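Local coordinates for exopolyphosphatase (Aquifex aeolicus, PDB 1T6C), which probably hydrolyses phosphoanhydride bonds in inorganic polyphosphate or guanosine pentaphosphate, at residues Y125-V130 with E151-K156. Sequence-based numbering, arbitrary orientation.
With CA (calcium ion), chain C.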
ATOM      1  N   TYR A 125      -4.520  -8.039  -5.356  1.00  9.64           N
ATOM      2  CA  TYR A 125      -5.077  -8.190  -4.030  1.00  9.66           C
ATOM      3  C   TYR A 125      -5.697  -6.882  -3.540  1.00 10.25           C
ATOM      4  O   TYR A 125      -6.783  -6.890  -2.979  1.00  9.94           O
ATOM      5  CB  TYR A 125      -3.984  -8.628  -3.055  1.00 10.17           C
ATOM      6  CG  TYR A 125      -3.674 -10.101  -3.042  1.00  9.73           C
ATOM      7  CD1 TYR A 125      -4.643 -11.037  -2.681  1.00 12.64           C
ATOM      8  CD2 TYR A 125      -2.374 -10.558  -3.277  1.00 12.48           C
ATOM      9  CE1 TYR A 125      -4.339 -12.368  -2.628  1.00 13.77           C
ATOM     10  CE2 TYR A 125      -2.070 -11.883  -3.245  1.00 13.51           C
ATOM     11  CZ  TYR A 125      -3.052 -12.791  -2.944  1.00 13.53           C
ATOM     12  OH  TYR A 125      -2.735 -14.122  -2.880  1.00 15.37           O
ATOM     13  N   ALA A 126      -5.032  -5.745  -3.765  1.00 10.40           N
ATOM     14  CA  ALA A 126      -5.543  -4.448  -3.314  1.00  9.89           C
ATOM     15  C   ALA A 126      -6.855  -4.165  -4.007  1.00 10.70           C
ATOM     16  O   ALA A 126      -7.766  -3.644  -3.393  1.00 10.59           O
ATOM     17  CB  ALA A 126      -4.548  -3.374  -3.605  1.00 10.98           C
ATOM     18  N   TYR A 127      -6.937  -4.524  -5.281  1.00 11.09           N
ATOM     19  CA  TYR A 127      -8.173  -4.367  -6.026  1.00 10.81           C
ATOM     20  C   TYR A 127      -9.337  -5.141  -5.403  1.00 10.65           C
ATOM     21  O   TYR A 127     -10.464  -4.609  -5.299  1.00 11.00           O
ATOM     22  CB  TYR A 127      -7.956  -4.788  -7.479  1.00 11.35           C
ATOM     23  CG  TYR A 127      -9.163  -4.546  -8.332  1.00 11.12           C
ATOM     24  CD1 TYR A 127     -10.191  -5.483  -8.375  1.00 14.51           C
ATOM     25  CD2 TYR A 127      -9.256  -3.410  -9.113  1.00 12.58           C
ATOM     26  CE1 TYR A 127     -11.296  -5.261  -9.144  1.00 16.15           C
ATOM     27  CE2 TYR A 127     -10.379  -3.172  -9.891  1.00 14.60           C
ATOM     28  CZ  TYR A 127     -11.366  -4.123  -9.920  1.00 18.78           C
ATOM     29  OH  TYR A 127     -12.491  -3.903 -10.679  1.00 18.61           O
ATOM     30  N   LEU A 128      -9.103  -6.374  -4.987  1.00 10.07           N
ATOM     31  CA  LEU A 128     -10.120  -7.147  -4.254  1.00 10.51           C
ATOM     32  C   LEU A 128     -10.557  -6.466  -2.973  1.00 11.09           C
ATOM     33  O   LEU A 128     -11.700  -6.489  -2.610  1.00 10.90           O
ATOM     34  CB  LEU A 128      -9.626  -8.556  -3.912  1.00 11.17           C
ATOM     35  CG  LEU A 128      -9.377  -9.487  -5.089  1.00 14.18           C
ATOM     36  CD1 LEU A 128      -8.910 -10.850  -4.567  1.00 15.64           C
ATOM     37  CD2 LEU A 128     -10.630  -9.664  -5.899  1.00 17.65           C
ATOM     38  N   ALA A 129      -9.624  -5.867  -2.241  1.00  9.33           N
ATOM     39  CA  ALA A 129      -9.989  -5.145  -1.048  1.00  9.49           C
ATOM     40  C   ALA A 129     -10.977  -4.026  -1.304  1.00  9.94           C
ATOM     41  O   ALA A 129     -11.853  -3.802  -0.504  1.00 11.12           O
ATOM     42  CB  ALA A 129      -8.742  -4.612  -0.367  1.00  9.48           C
ATOM     43  N   VAL A 130     -10.780  -3.333  -2.421  1.00  9.79           N
ATOM     44  CA  VAL A 130     -11.591  -2.205  -2.817  1.00  9.81           C
ATOM     45  C   VAL A 130     -12.947  -2.714  -3.304  1.00 10.12           C
ATOM     46  O   VAL A 130     -13.987  -2.130  -3.002  1.00 11.07           O
ATOM     47  CB  VAL A 130     -10.881  -1.400  -3.905  1.00  9.80           C
ATOM     48  CG1 VAL A 130     -11.806  -0.413  -4.528  1.00 11.22           C
ATOM     49  CG2 VAL A 130      -9.680  -0.696  -3.324  1.00 10.17           C
ATOM     50  N   GLU A 151       0.699   1.021  -8.432  1.00 10.79           N
ATOM     51  CA  GLU A 151      -0.007   0.133  -9.311  1.00 11.11           C
ATOM     52  C   GLU A 151      -1.304   0.788  -9.773  1.00 10.58           C
ATOM     53  O   GLU A 151      -1.992   1.443  -8.982  1.00 11.22           O
ATOM     54  CB  GLU A 151      -0.371  -1.177  -8.652  1.00 12.07           C
ATOM     55  CG  GLU A 151       0.777  -2.139  -8.553  1.00 13.35           C
ATOM     56  CD  GLU A 151       1.835  -1.697  -7.559  1.00 14.18           C
ATOM     57  OE1 GLU A 151       1.487  -1.514  -6.396  1.00 15.12           O
ATOM     58  OE2 GLU A 151       2.991  -1.505  -7.968  1.00 16.64           O
ATOM     59  N   TYR A 152      -1.598   0.576 -11.047  1.00 10.44           N
ATOM     60  CA  TYR A 152      -2.857   0.975 -11.671  1.00  9.09           C
ATOM     61  C   TYR A 152      -3.613  -0.300 -12.059  1.00  9.77           C
ATOM     62  O   TYR A 152      -3.173  -1.034 -12.946  1.00  9.53           O
ATOM     63  CB  TYR A 152      -2.581   1.848 -12.922  1.00  9.12           C
ATOM     64  CG  TYR A 152      -2.024   3.188 -12.533  1.00  8.87           C
ATOM     65  CD1 TYR A 152      -0.678   3.306 -12.143  1.00  9.55           C
ATOM     66  CD2 TYR A 152      -2.828   4.307 -12.460  1.00  9.02           C
ATOM     67  CE1 TYR A 152      -0.169   4.522 -11.701  1.00 10.79           C
ATOM     68  CE2 TYR A 152      -2.340   5.517 -12.002  1.00 11.19           C
ATOM     69  CZ  TYR A 152      -1.022   5.628 -11.641  1.00 11.26           C
ATOM     70  OH  TYR A 152      -0.527   6.814 -11.154  1.00 13.92           O
ATOM     71  N   VAL A 153      -4.712  -0.571 -11.374  1.00 10.26           N
ATOM     72  CA  VAL A 153      -5.425  -1.838 -11.516  1.00 10.71           C
ATOM     73  C   VAL A 153      -6.800  -1.545 -12.044  1.00 10.94           C
ATOM     74  O   VAL A 153      -7.608  -0.917 -11.370  1.00 11.65           O
ATOM     75  CB  VAL A 153      -5.542  -2.608 -10.195  1.00 10.39           C
ATOM     76  CG1 VAL A 153      -5.939  -4.049 -10.473  1.00 12.99           C
ATOM     77  CG2 VAL A 153      -4.217  -2.574  -9.455  1.00 11.34           C
ATOM     78  N   PHE A 154      -7.057  -2.050 -13.247  1.00 11.89           N
ATOM     79  CA  PHE A 154      -8.297  -1.802 -13.951  1.00 12.54           C
ATOM     80  C   PHE A 154      -9.200  -3.020 -13.902  1.00 13.62           C
ATOM     81  O   PHE A 154      -8.769  -4.156 -14.091  1.00 14.13           O
ATOM     82  CB  PHE A 154      -7.995  -1.483 -15.406  1.00 12.55           C
ATOM     83  CG  PHE A 154      -7.146  -0.274 -15.599  1.00 13.32           C
ATOM     84  CD1 PHE A 154      -7.723   0.988 -15.746  1.00 16.23           C
ATOM     85  CD2 PHE A 154      -5.789  -0.406 -15.643  1.00 13.61           C
ATOM     86  CE1 PHE A 154      -6.922   2.102 -15.949  1.00 16.83           C
ATOM     87  CE2 PHE A 154      -4.968   0.724 -15.847  1.00 16.18           C
ATOM     88  CZ  PHE A 154      -5.536   1.952 -15.984  1.00 16.24           C
ATOM     89  N   GLY A 155     -10.458  -2.767 -13.647  1.00 14.07           N
ATOM     90  CA  GLY A 155     -11.453  -3.825 -13.708  1.00 15.82           C
ATOM     91  C   GLY A 155     -12.875  -3.344 -13.612  1.00 15.74           C
ATOM     92  O   GLY A 155     -13.164  -2.167 -13.698  1.00 15.49           O
ATOM     93  N   LYS A 156     -13.770  -4.295 -13.391  1.00 15.51           N
ATOM     94  CA  LYS A 156     -15.159  -4.015 -13.108  1.00 16.32           C
ATOM     95  C   LYS A 156     -15.668  -5.021 -12.090  1.00 14.39           C
ATOM     96  O   LYS A 156     -15.428  -6.219 -12.237  1.00 14.21           O
ATOM     97  CB  LYS A 156     -15.997  -4.131 -14.380  0.50 16.86           C
ATOM     98  CG  LYS A 156     -17.493  -3.963 -14.143  0.50 18.80           C
ATOM     99  CD  LYS A 156     -18.136  -3.231 -15.307  0.50 21.44           C
ATOM    100  CE  LYS A 156     -19.630  -3.467 -15.383  0.50 22.83           C
ATOM    101  NZ  LYS A 156     -20.361  -2.229 -15.035  0.50 23.36           N
TER
HETATM  102 CA    CA C 502       2.414   0.164  -4.529  1.00 14.37          CA
HETATM  103  O   HOH W   1       1.145  -0.199  -2.111  1.00 19.49           O
HETATM  104  O   HOH W   2       3.260  -2.473  -4.520  1.00 20.40           O
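Tyr-127 reaches from the helix onto the strand and makes most of this buried contact. The near side of its ring meets Val-153, with CD2 of Tyr-127 3.6 Å from CG1 of Val-153. CG1 of Val-153 also lies 3.7 Å from CB of Tyr-127. The two side chains approach each other at a slant. In Tyr-127, CG is anti to the backbone N (chi1 -175°), which sends the ring from the helix along the strand toward its C-terminal end. Farther out, the ring meets strand backbone obliquely: CZ of Tyr-127 is 3.8 Å from CA of Gly-155. The hydroxyl OH of Tyr-127 sits 3.0 Å from Lys-156 N, but the angle is too poor for a hydrogen bond. Its hydrogen-bond partner is the carbonyl O of Gly-157, just past the strand.

Helix 119-133 packs here on a mixed sheet in one half of the actin-like fold. The short segments cross at -52°, with axes 9.2 Å apart. The neighbouring strands extend the contact: Val-142 and Val-160 both touch Tyr-127, and Val-160 and Val-163 touch Val-153.

At the other end of the strand segment, Glu-151 binds the calcium ion through OE1, at 2.7 Å. Two waters and the backbone O atoms of Asp-144, Gly-146 and Ser-149 are the other ligands. OE2 of Glu-151 is hydrogen-bonded to Ser-165 OG on the neighbouring strand 159-166.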